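Local coordinates for designed helical repeat protein (Synthetic construct, PDB 5CWD), which is a computationally designed helical repeat protein with no known biological function, its helices linked by disulfides, at residues Asn64-Ala69 against Ala111-Lys116; Glu104-Glu109 against Glu153-Lys158; Pro128-Ala133 against Ala167-Leu172. All blocks are in the same frame, centred on the assembly; numbering follows the deposited sequence.

Interaction 1: Asn64-Ala69 against Ala111-Lys116; sequences NDEEVA and AKIAAK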
loop_
_atom_site.group_PDB
_atom_site.type_symbol
_atom_site.label_atom_id
_atom_site.label_comp_id
_atom_site.label_asym_id
_atom_site.label_seq_id
_atom_site.Cartn_x
_atom_site.Cartn_y
_atom_site.Cartn_z
ATOM N N ASN A 64 -8.331 7.498 5.277
ATOM C CA ASN A 64 -8.731 8.706 4.567
ATOM C C ASN A 64 -8.012 9.947 5.099
ATOM O O ASN A 64 -8.539 11.058 5.021
ATOM C CB ASN A 64 -10.248 8.898 4.658
ATOM C CG ASN A 64 -10.783 9.831 3.592
ATOM O OD1 ASN A 64 -10.302 9.840 2.458
ATOM N ND2 ASN A 64 -11.778 10.631 3.954
ATOM N N ASP A 65 -6.809 9.751 5.636
ATOM C CA ASP A 65 -5.978 10.859 6.104
ATOM C C ASP A 65 -4.656 10.885 5.346
ATOM O O ASP A 65 -4.142 9.841 4.948
ATOM C CB ASP A 65 -5.722 10.749 7.607
ATOM C CG ASP A 65 -4.899 11.907 8.145
ATOM O OD1 ASP A 65 -3.653 11.810 8.130
ATOM O OD2 ASP A 65 -5.498 12.915 8.578
ATOM N N GLU A 66 -4.105 12.080 5.162
ATOM C CA GLU A 66 -2.922 12.260 4.324
ATOM C C GLU A 66 -1.615 11.924 5.036
ATOM O O GLU A 66 -0.605 11.655 4.385
ATOM C CB GLU A 66 -2.859 13.699 3.806
ATOM C CG GLU A 66 -3.998 14.064 2.866
ATOM C CD GLU A 66 -3.741 15.351 2.111
ATOM O OE1 GLU A 66 -2.729 16.021 2.405
ATOM O OE2 GLU A 66 -4.548 15.686 1.219
ATOM N N GLU A 67 -1.628 11.943 6.364
ATOM C CA GLU A 67 -0.426 11.654 7.138
ATOM C C GLU A 67 -0.291 10.150 7.367
ATOM O O GLU A 67 0.815 9.591 7.331
ATOM C CB GLU A 67 -0.457 12.400 8.474
ATOM C CG GLU A 67 -0.798 13.886 8.359
ATOM C CD GLU A 67 0.191 14.665 7.507
ATOM O OE1 GLU A 67 1.299 14.149 7.245
ATOM O OE2 GLU A 67 -0.139 15.802 7.101
ATOM N N VAL A 68 -1.429 9.500 7.590
ATOM C CA VAL A 68 -1.466 8.053 7.752
ATOM C C VAL A 68 -0.885 7.396 6.504
ATOM O O VAL A 68 -0.318 6.306 6.571
ATOM C CB VAL A 68 -2.901 7.544 7.999
ATOM C CG1 VAL A 68 -2.912 6.039 8.201
ATOM C CG2 VAL A 68 -3.505 8.233 9.211
ATOM N N ALA A 69 -1.018 8.075 5.370
ATOM C CA ALA A 69 -0.394 7.622 4.138
ATOM C C ALA A 69 1.124 7.571 4.300
ATOM O O ALA A 69 1.749 6.534 4.066
ATOM C CB ALA A 69 -0.774 8.531 2.989
ATOM N N ALA A 111 -9.296 7.868 -3.223
ATOM C CA ALA A 111 -8.469 7.657 -4.410
ATOM C C ALA A 111 -7.275 8.607 -4.417
ATOM O O ALA A 111 -6.145 8.196 -4.692
ATOM C CB ALA A 111 -9.295 7.836 -5.674
ATOM N N LYS A 112 -7.529 9.879 -4.122
ATOM C CA LYS A 112 -6.458 10.862 -4.015
ATOM C C LYS A 112 -5.485 10.459 -2.913
ATOM O O LYS A 112 -4.265 10.494 -3.104
ATOM C CB LYS A 112 -7.031 12.253 -3.740
ATOM C CG LYS A 112 -5.979 13.338 -3.574
ATOM C CD LYS A 112 -6.620 14.701 -3.408
ATOM C CE LYS A 112 -5.576 15.775 -3.157
ATOM N NZ LYS A 112 -6.196 17.118 -2.992
ATOM N N ILE A 113 -6.036 10.074 -1.764
ATOM C CA ILE A 113 -5.230 9.582 -0.650
ATOM C C ILE A 113 -4.348 8.422 -1.107
ATOM O O ILE A 113 -3.148 8.395 -0.830
ATOM C CB ILE A 113 -6.116 9.115 0.539
ATOM C CG1 ILE A 113 -6.953 10.276 1.090
ATOM C CG2 ILE A 113 -5.268 8.499 1.655
ATOM C CD1 ILE A 113 -6.152 11.424 1.682
ATOM N N ALA A 114 -4.953 7.472 -1.815
ATOM C CA ALA A 114 -4.246 6.283 -2.279
ATOM C C ALA A 114 -3.126 6.659 -3.237
ATOM O O ALA A 114 -2.001 6.186 -3.101
ATOM C CB ALA A 114 -5.213 5.317 -2.948
ATOM N N ALA A 115 -3.444 7.511 -4.204
ATOM C CA ALA A 115 -2.457 7.972 -5.170
ATOM C C ALA A 115 -1.278 8.632 -4.460
ATOM O O ALA A 115 -0.115 8.253 -4.661
ATOM C CB ALA A 115 -3.093 8.937 -6.148
ATOM N N LYS A 116 -1.593 9.616 -3.622
ATOM C CA LYS A 116 -0.571 10.343 -2.881
ATOM C C LYS A 116 0.281 9.358 -2.089
ATOM O O LYS A 116 1.513 9.408 -2.129
ATOM C CB LYS A 116 -1.214 11.374 -1.949
ATOM C CG LYS A 116 -0.484 12.713 -1.895
ATOM C CD LYS A 116 -1.165 13.691 -0.937
ATOM C CE LYS A 116 -2.457 14.274 -1.512
ATOM N NZ LYS A 116 -2.208 15.351 -2.515
#

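Interaction 2: Glu104-Glu109 against Glu153-Lys158; sequences ESNDEE and EKIAKK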
loop_
_atom_site.group_PDB
_atom_site.type_symbol
_atom_site.label_atom_id
_atom_site.label_comp_id
_atom_site.label_asym_id
_atom_site.label_seq_id
_atom_site.Cartn_x
_atom_site.Cartn_y
_atom_site.Cartn_z
ATOM N N GLU A 104 -12.095 -0.321 -4.249
ATOM C CA GLU A 104 -13.130 -0.964 -3.448
ATOM C C GLU A 104 -13.935 0.045 -2.627
ATOM O O GLU A 104 -15.122 -0.158 -2.385
ATOM C CB GLU A 104 -12.504 -2.008 -2.521
ATOM C CG GLU A 104 -13.482 -3.057 -2.012
ATOM C CD GLU A 104 -13.986 -3.974 -3.111
ATOM O OE1 GLU A 104 -13.399 -3.961 -4.216
ATOM O OE2 GLU A 104 -14.969 -4.709 -2.871
ATOM N N SER A 105 -13.293 1.125 -2.191
ATOM C CA SER A 105 -13.986 2.142 -1.403
ATOM C C SER A 105 -14.948 2.960 -2.261
ATOM O O SER A 105 -15.949 3.474 -1.766
ATOM C CB SER A 105 -12.981 3.075 -0.722
ATOM O OG SER A 105 -12.538 4.089 -1.609
ATOM N N ASN A 106 -14.634 3.070 -3.549
ATOM C CA ASN A 106 -15.410 3.880 -4.484
ATOM C C ASN A 106 -15.572 5.320 -3.994
ATOM O O ASN A 106 -16.687 5.824 -3.864
ATOM C CB ASN A 106 -16.781 3.248 -4.727
ATOM C CG ASN A 106 -17.472 3.814 -5.954
ATOM O OD1 ASN A 106 -17.323 3.296 -7.060
ATOM N ND2 ASN A 106 -18.225 4.889 -5.766
ATOM N N ASP A 107 -14.446 5.977 -3.730
ATOM C CA ASP A 107 -14.445 7.350 -3.235
ATOM C C ASP A 107 -13.231 8.102 -3.774
ATOM O O ASP A 107 -12.094 7.669 -3.592
ATOM C CB ASP A 107 -14.443 7.362 -1.704
ATOM C CG ASP A 107 -14.815 8.714 -1.126
ATOM O OD1 ASP A 107 -14.444 9.747 -1.720
ATOM O OD2 ASP A 107 -15.483 8.741 -0.070
ATOM N N GLU A 108 -13.479 9.230 -4.433
ATOM C CA GLU A 108 -12.408 10.010 -5.045
ATOM C C GLU A 108 -11.419 10.545 -4.015
ATOM O O GLU A 108 -10.222 10.651 -4.290
ATOM C CB GLU A 108 -12.985 11.174 -5.846
ATOM C CG GLU A 108 -13.536 10.779 -7.207
ATOM C CD GLU A 108 -13.748 11.971 -8.124
ATOM O OE1 GLU A 108 -12.982 12.953 -8.023
ATOM O OE2 GLU A 108 -14.685 11.927 -8.949
ATOM N N GLU A 109 -11.920 10.897 -2.837
ATOM C CA GLU A 109 -11.052 11.324 -1.749
ATOM C C GLU A 109 -10.060 10.211 -1.450
ATOM O O GLU A 109 -8.845 10.401 -1.529
ATOM C CB GLU A 109 -11.860 11.654 -0.497
ATOM C CG GLU A 109 -12.990 12.639 -0.714
ATOM C CD GLU A 109 -13.775 12.888 0.556
ATOM O OE1 GLU A 109 -13.319 12.448 1.632
ATOM O OE2 GLU A 109 -14.850 13.520 0.480
ATOM N N GLU A 153 -15.046 0.382 -13.111
ATOM C CA GLU A 153 -14.200 0.986 -14.131
ATOM C C GLU A 153 -14.220 2.503 -13.988
ATOM O O GLU A 153 -13.223 3.179 -14.252
ATOM C CB GLU A 153 -14.664 0.570 -15.527
ATOM C CG GLU A 153 -13.614 0.782 -16.605
ATOM C CD GLU A 153 -14.017 0.202 -17.949
ATOM O OE1 GLU A 153 -15.105 -0.406 -18.039
ATOM O OE2 GLU A 153 -13.242 0.354 -18.917
ATOM N N LYS A 154 -15.361 3.032 -13.559
ATOM C CA LYS A 154 -15.489 4.462 -13.289
ATOM C C LYS A 154 -14.486 4.948 -12.243
ATOM O O LYS A 154 -13.620 5.775 -12.541
ATOM C CB LYS A 154 -16.911 4.792 -12.832
ATOM C CG LYS A 154 -17.972 4.540 -13.895
ATOM C CD LYS A 154 -19.230 5.356 -13.649
ATOM C CE LYS A 154 -20.170 5.282 -14.842
ATOM N NZ LYS A 154 -21.239 6.315 -14.780
ATOM N N ILE A 155 -14.607 4.442 -11.018
ATOM C CA ILE A 155 -13.707 4.843 -9.940
ATOM C C ILE A 155 -12.264 4.496 -10.297
ATOM O O ILE A 155 -11.333 5.193 -9.892
ATOM C CB ILE A 155 -14.094 4.180 -8.590
ATOM C CG1 ILE A 155 -13.222 4.715 -7.447
ATOM C CG2 ILE A 155 -14.005 2.663 -8.671
ATOM C CD1 ILE A 155 -13.568 6.131 -7.024
ATOM N N ALA A 156 -12.078 3.421 -11.059
ATOM C CA ALA A 156 -10.750 3.086 -11.560
ATOM C C ALA A 156 -10.196 4.217 -12.427
ATOM O O ALA A 156 -9.061 4.672 -12.231
ATOM C CB ALA A 156 -10.794 1.789 -12.346
ATOM N N LYS A 157 -11.000 4.674 -13.383
ATOM C CA LYS A 157 -10.596 5.774 -14.253
ATOM C C LYS A 157 -10.390 7.065 -13.461
ATOM O O LYS A 157 -9.447 7.816 -13.722
ATOM C CB LYS A 157 -11.629 5.979 -15.360
ATOM C CG LYS A 157 -11.573 4.897 -16.433
ATOM C CD LYS A 157 -12.681 5.040 -17.464
ATOM C CE LYS A 157 -12.531 3.999 -18.567
ATOM N NZ LYS A 157 -13.611 4.088 -19.589
ATOM N N LYS A 158 -11.263 7.318 -12.490
ATOM C CA LYS A 158 -11.097 8.471 -11.611
ATOM C C LYS A 158 -9.764 8.389 -10.878
ATOM O O LYS A 158 -9.027 9.374 -10.779
ATOM C CB LYS A 158 -12.241 8.556 -10.602
ATOM C CG LYS A 158 -13.598 8.869 -11.211
ATOM C CD LYS A 158 -14.699 8.788 -10.161
ATOM C CE LYS A 158 -16.079 8.970 -10.771
ATOM N NZ LYS A 158 -17.159 8.650 -9.795
#

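Interaction 3: Pro128-Ala133 against Ala167-Leu172; sequences PTKEAA and AGMPWL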
loop_
_atom_site.group_PDB
_atom_site.type_symbol
_atom_site.label_atom_id
_atom_site.label_comp_id
_atom_site.label_asym_id
_atom_site.label_seq_id
_atom_site.Cartn_x
_atom_site.Cartn_y
_atom_site.Cartn_z
ATOM N N PRO A 128 10.619 5.035 -9.566
ATOM C CA PRO A 128 10.190 6.242 -10.287
ATOM C C PRO A 128 8.698 6.522 -10.150
ATOM O O PRO A 128 7.903 5.585 -10.080
ATOM C CB PRO A 128 10.541 5.929 -11.747
ATOM C CG PRO A 128 11.594 4.897 -11.679
ATOM C CD PRO A 128 11.297 4.078 -10.458
ATOM N N THR A 129 8.331 7.799 -10.122
ATOM C CA THR A 129 6.933 8.191 -10.003
ATOM C C THR A 129 6.115 7.597 -11.147
ATOM O O THR A 129 4.954 7.219 -10.969
ATOM C CB THR A 129 6.778 9.720 -10.001
ATOM O OG1 THR A 129 7.324 10.262 -11.209
ATOM C CG2 THR A 129 7.501 10.329 -8.810
ATOM N N LYS A 130 6.738 7.502 -12.318
ATOM C CA LYS A 130 6.079 6.958 -13.498
ATOM C C LYS A 130 5.649 5.512 -13.283
ATOM O O LYS A 130 4.471 5.182 -13.414
ATOM C CB LYS A 130 7.006 7.056 -14.711
ATOM C CG LYS A 130 6.542 6.275 -15.935
ATOM C CD LYS A 130 5.132 6.652 -16.362
ATOM C CE LYS A 130 4.690 5.845 -17.576
ATOM N NZ LYS A 130 3.292 6.155 -17.986
ATOM N N GLU A 131 6.609 4.653 -12.955
ATOM C CA GLU A 131 6.330 3.237 -12.743
ATOM C C GLU A 131 5.297 3.028 -11.641
ATOM O O GLU A 131 4.408 2.186 -11.763
ATOM C CB GLU A 131 7.616 2.492 -12.395
ATOM C CG GLU A 131 8.664 2.539 -13.489
ATOM C CD GLU A 131 9.911 1.757 -13.128
ATOM O OE1 GLU A 131 10.013 1.309 -11.967
ATOM O OE2 GLU A 131 10.786 1.587 -14.006
ATOM N N ALA A 132 5.423 3.801 -10.568
ATOM C CA ALA A 132 4.490 3.723 -9.451
ATOM C C ALA A 132 3.084 4.079 -9.907
ATOM O O ALA A 132 2.129 3.333 -9.674
ATOM C CB ALA A 132 4.930 4.644 -8.337
ATOM N N ALA A 133 2.967 5.229 -10.561
ATOM C CA ALA A 133 1.690 5.692 -11.086
ATOM C C ALA A 133 1.077 4.653 -12.019
ATOM O O ALA A 133 -0.114 4.338 -11.933
ATOM C CB ALA A 133 1.874 7.006 -11.812
ATOM N N ALA A 167 1.197 12.700 -10.288
ATOM C CA ALA A 167 2.519 12.477 -10.860
ATOM C C ALA A 167 2.873 13.537 -11.896
ATOM O O ALA A 167 4.047 13.757 -12.194
ATOM C CB ALA A 167 2.591 11.096 -11.480
ATOM N N GLY A 168 1.855 14.186 -12.448
ATOM C CA GLY A 168 2.069 15.253 -13.406
ATOM C C GLY A 168 2.524 14.745 -14.757
ATOM O O GLY A 168 3.343 15.381 -15.421
ATOM N N MET A 169 1.999 13.591 -15.159
ATOM C CA MET A 169 2.262 13.035 -16.484
ATOM C C MET A 169 0.949 12.572 -17.112
ATOM O O MET A 169 0.554 11.417 -16.951
ATOM C CB MET A 169 3.267 11.880 -16.409
ATOM C CG MET A 169 3.082 10.928 -15.240
ATOM S SD MET A 169 4.555 9.921 -14.972
ATOM C CE MET A 169 5.708 11.142 -14.345
ATOM N N PRO A 170 0.272 13.482 -17.832
ATOM C CA PRO A 170 -1.076 13.258 -18.367
ATOM C C PRO A 170 -1.231 11.981 -19.182
ATOM O O PRO A 170 -2.349 11.493 -19.334
ATOM C CB PRO A 170 -1.300 14.476 -19.267
ATOM C CG PRO A 170 -0.431 15.524 -18.707
ATOM C CD PRO A 170 0.780 14.819 -18.194
ATOM N N TRP A 171 -0.128 11.454 -19.694
ATOM C CA TRP A 171 -0.183 10.337 -20.629
ATOM C C TRP A 171 -0.713 9.054 -19.995
ATOM O O TRP A 171 -1.063 8.106 -20.700
ATOM C CB TRP A 171 1.200 10.095 -21.220
ATOM C CG TRP A 171 1.711 11.279 -21.960
ATOM C CD1 TRP A 171 2.804 12.029 -21.651
ATOM C CD2 TRP A 171 1.138 11.868 -23.132
ATOM N NE1 TRP A 171 2.955 13.047 -22.563
ATOM C CE2 TRP A 171 1.943 12.968 -23.482
ATOM C CE3 TRP A 171 0.023 11.567 -23.921
ATOM C CZ2 TRP A 171 1.670 13.769 -24.589
ATOM C CZ3 TRP A 171 -0.247 12.363 -25.018
ATOM C CH2 TRP A 171 0.573 13.451 -25.341
ATOM N N LEU A 172 -0.771 9.023 -18.668
ATOM C CA LEU A 172 -1.363 7.890 -17.971
ATOM C C LEU A 172 -2.852 7.808 -18.289
ATOM O O LEU A 172 -3.313 6.843 -18.901
ATOM C CB LEU A 172 -1.135 8.010 -16.466
ATOM C CG LEU A 172 0.289 7.686 -16.017
ATOM C CD1 LEU A 172 0.564 8.279 -14.652
ATOM C CD2 LEU A 172 0.502 6.179 -16.002
#

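Interaction 1: Asn64-Ala69 against Ala111-Lys116
Ile113 reaches from helix 108-125 against the turn that starts helix 66-83, and its branches divide the contact. From CB, directed toward that turn, CG2 goes to the backbone, 3.7 Å from Asp65 O. CG1, set anti to its own carbonyl carbon (chi1 -61°), lies 3.6 Å from Asn64 OD1, and the two side chains cross at about a right angle. At the tip, CD1 rests on the aliphatic part of Glu66, 3.6 Å from its CG. The turn presented to Ile113 is held by the N-cap Asp65, whose OD1 accepts from both Glu67 N, which comes from above the carboxylate plane, and Val68 N, which uses the anti lone pair. An alanine in place of Ile113 would probably open a gap against Asn64, Asp65 and Glu66, leaving Glu66 CG without the CD1 methyl that packs on it. Beyond Ile113, Glu66 OE2 lies 3.7 Å from Lys116 CE but 4.4 Å from Lys116 NZ, too far for a salt bridge; that ammonium is hydrogen-bonded to Gln166. The contact therefore rests largely on one buried branched side chain meeting an amide oxygen, a backbone carbonyl and a glutamate methylene, with probably a weak electrostatic contribution at its edge.

Interaction 2: Glu104-Glu109 against Glu153-Lys158
Asn106 and Ile155 meet where the turn between helix 87-105 and helix 108-125 passes helix 150-167. Asn106 OD1 sits 3.7 Å from both CB and CG2 of Ile155, so across this contact the amide oxygen meets the base of the isoleucine. The longer branch of Ile155 reaches the turn backbone: CG1 lies 3.8 Å from Asn106 CA, and CD1 ends 3.4 Å from Asp107 N. Chi1 (-175°) sets CG1 anti to the backbone N; the next torsion then turns CD1 onto Asp107 N. The second pair is Glu108 and Lys158, which cross at about a right angle. Glu108 OE2 lies beside the lysine methylenes, 3.4 Å from Lys158 CD, whereas Lys158 NZ is 4.2 Å from the same oxygen, beyond salt-bridge distance; any attraction between the charges is probably weak.

One shell out, Asn106 leaves helical geometry with a positive phi, and the chain turns there to bring Asp107 to the N-cap of helix 108-125. Asp107 OD1 accepts from Glu109 N at 3.0 Å, met on the anti side but 31° out of the carboxylate plane, with an N-H...O angle of 142°. This cap probably helps to hold the first turn, from which Glu108 extends. Just before it, Ser105 OG bonds back to Ala102 O within helix 87-105.

The contact thus lies at the surface, with Ile155 as its buried member, and joins the 87-105/108-125 turn to helix 150-167, whose Ala156 packs on Ala140 and Ala144 of helix 129-147.

Interaction 3: Pro128-Ala133 against Ala167-Leu172
Ala133 meets both Ala167 and Leu172, and these contacts involve the interface's buried residue, Ala133. Its CB is 3.4 Å from Leu172 CD1 and 4.2 Å from Ala167 CB, so a single methyl bridges the last residue of helix 150-167 and the tail that follows it.

Sulfur contacts come next. Met169 SD packs against the lysine at the start of helix 129-147, 3.6 Å from both CA and CD of Lys130, and the two side chains cross obliquely. Beyond the sulfur, chi3 of Met169 bends the chain (70°) and sets CE 3.6 Å from Thr129 OG1, a methyl against a hydroxyl oxygen.

A charged group also abuts a hydrocarbon. Lys130 and Leu172 slide past each other in opposite directions, bringing Lys130 NZ to 3.4 Å from Leu172 CD2. Across this contact the ammonium meets a methyl group, so the pairing is packing, not a polar bond.

The tail is shaped by its backbone: Gly168 breaks the helix with positive phi, and a type I beta turn follows from Met169 to Leu172, with a Leu172 N to Met169 O bond of 3.2 Å; both Met169 and Leu172 face helix 129-147.

The result is a surface contact in which the C-terminal tail folds back beside the first turn of helix 129-147. Helix 108-125 also packs on that turn: Leu119 touches Thr129, while Cys118 and Ala122 touch Ala132.

Interactions 1 and 2 share helix 108-125 and touch through a weak hydrogen bond from Asn64 ND2 to Glu109 OE1. Each sets a buried isoleucine against a turn with an aspartate N-cap and places a glutamate beside a lysine without a salt bridge, consistent with the repeated sequence of the design. They differ in depth: interaction 1 is partly buried, its centre about 10 Å from that of the chain, whereas interaction 2 lies at the surface, about 16 Å out. Interaction 3, also superficial, does not touch the others; it sets the end of helix 150-167, the helix used by interaction 2, and the tail after it, with methionine and leucine, against the start of helix 129-147.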